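Local coordinates for fatty acid amide hydrolase (Candida albicans, PDB 6KVR), which hydrolyses fatty acid amides as a member of the amidase signature family, probably releasing the free carboxylate and ammonia, at the interface of chains A and B. Sequence-based numbering; all coordinates share one arbitrary frame. Chains: chain A/B, Fatty acid amide hydrolase.

The interface of chains A and B. Residues chain A 287-289, 395, 398-399; chain B 434, 438.
Between B:Arg438, near the start of helix 434-457, and two loop segments of chain A runs part of a two-fold symmetric homodimer interface; in the deposited assembly its exchanged twin joins the subunits a second time, although the structure alone does not prove that this dimer is the biological one. The arginine inserts its side chain between loop 287-289 and the turn after helix 385-397, hiding 76 Å² of its surface. Its chain runs extended from CG to NE, which places the guanidinium between the two segments. The flat group is sandwiched. Over the centre of one face lies the aliphatic part of A:Gln289, whose CG is 3.5 Å from B:Arg438 CZ, while the amide plane stands 77° from the guanidinium, so the CG methylene, not the amide, makes the contact with the face. Near the rim of the opposite face sits A:Asp399 CB, its carboxylate 15° from parallel to the guanidinium. A:Asp399 OD2 lies 3.8 Å from B:Arg438 NH1, a long salt bridge, so the attraction is probably electrostatic rather than a tight hydrogen bond. At the guanidinium edge, in plane, water 1 accepts an N-H of B:Arg438 NH1 (3.2 Å from NH1 to the water oxygen) in a nearly straight bond, and meets the carbonyl A:Ala287 O at 2.9 Å, tying the arginine to the first loop. One turn earlier on the same helix, B:Val434 packs its branch against the turn: CB is 3.5 Å from the carbonyl A:Cys398 O, and CG1 reaches A:Asp399 CB at 3.9 Å. The thiol A:Cys398 SG lies 3.7 Å from the terminal nitrogen B:Arg438 NH2.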
loop_
_atom_site.group_PDB
_atom_site.type_symbol
_atom_site.label_atom_id
_atom_site.label_comp_id
_atom_site.label_asym_id
_atom_site.label_seq_id
_atom_site.Cartn_x
_atom_site.Cartn_y
_atom_site.Cartn_z
ATOM N N ALA A 287 4.857 -14.164 -5.657
ATOM C CA ALA A 287 5.700 -13.080 -6.162
ATOM C C ALA A 287 4.901 -12.156 -7.081
ATOM O O ALA A 287 4.312 -12.602 -8.068
ATOM C CB ALA A 287 6.910 -13.646 -6.909
ATOM N N GLY A 288 4.878 -10.867 -6.748
ATOM C CA GLY A 288 4.196 -9.885 -7.557
ATOM C C GLY A 288 2.713 -9.774 -7.294
ATOM O O GLY A 288 2.047 -8.948 -7.937
ATOM N N GLN A 289 2.166 -10.586 -6.388
ATOM C CA GLN A 289 0.728 -10.625 -6.164
ATOM C C GLN A 289 0.358 -9.556 -5.129
ATOM O O GLN A 289 0.847 -9.572 -3.996
ATOM C CB GLN A 289 0.308 -12.034 -5.739
ATOM C CG GLN A 289 -1.191 -12.373 -5.729
ATOM C CD GLN A 289 -1.968 -11.612 -4.677
ATOM O OE1 GLN A 289 -2.856 -10.819 -4.996
ATOM N NE2 GLN A 289 -1.615 -11.825 -3.417
HETATM N N MSE A 395 -9.161 -14.031 -6.719
HETATM C CA MSE A 395 -7.874 -13.334 -6.630
HETATM C C MSE A 395 -6.757 -14.328 -6.381
HETATM O O MSE A 395 -5.657 -14.174 -6.912
HETATM C CB MSE A 395 -7.868 -12.286 -5.506
HETATM C CG MSE A 395 -8.468 -10.925 -5.854
HETATM SE SE MSE A 395 -8.589 -9.757 -4.251
HETATM C CE MSE A 395 -9.035 -8.065 -5.099
ATOM N N CYS A 398 -6.081 -16.025 -9.972
ATOM C CA CYS A 398 -6.327 -15.382 -11.262
ATOM C C CYS A 398 -5.099 -15.343 -12.170
ATOM O O CYS A 398 -5.204 -14.807 -13.289
ATOM C CB CYS A 398 -6.883 -13.961 -11.067
ATOM S SG CYS A 398 -5.770 -12.815 -10.213
ATOM N N ASP A 399 -3.949 -15.889 -11.763
ATOM C CA ASP A 399 -2.886 -16.141 -12.735
ATOM C C ASP A 399 -3.041 -17.512 -13.411
ATOM O O ASP A 399 -2.093 -18.014 -14.017
ATOM C CB ASP A 399 -1.505 -15.982 -12.085
ATOM C CG ASP A 399 -1.049 -17.222 -11.302
ATOM O OD1 ASP A 399 -1.907 -17.976 -10.805
ATOM O OD2 ASP A 399 0.185 -17.415 -11.158
ATOM N N VAL B 434 -2.315 -11.817 -16.149
ATOM C CA VAL B 434 -2.003 -11.448 -14.761
ATOM C C VAL B 434 -0.561 -11.783 -14.408
ATOM O O VAL B 434 0.127 -10.989 -13.745
ATOM C CB VAL B 434 -3.000 -12.120 -13.800
ATOM C CG1 VAL B 434 -2.462 -12.177 -12.350
ATOM C CG2 VAL B 434 -4.320 -11.367 -13.831
ATOM N N ARG B 438 2.253 -9.286 -12.742
ATOM C CA ARG B 438 2.933 -9.602 -11.488
ATOM C C ARG B 438 4.450 -9.552 -11.629
ATOM O O ARG B 438 5.141 -9.170 -10.680
ATOM C CB ARG B 438 2.502 -10.979 -10.982
ATOM C CG ARG B 438 1.116 -10.992 -10.389
ATOM C CD ARG B 438 0.814 -12.285 -9.652
ATOM N NE ARG B 438 -0.612 -12.451 -9.386
ATOM C CZ ARG B 438 -1.160 -13.587 -8.966
ATOM N NH1 ARG B 438 -0.418 -14.651 -8.682
ATOM N NH2 ARG B 438 -2.486 -13.664 -8.847
HETATM O O HOH W 1 2.734 -14.956 -8.408
#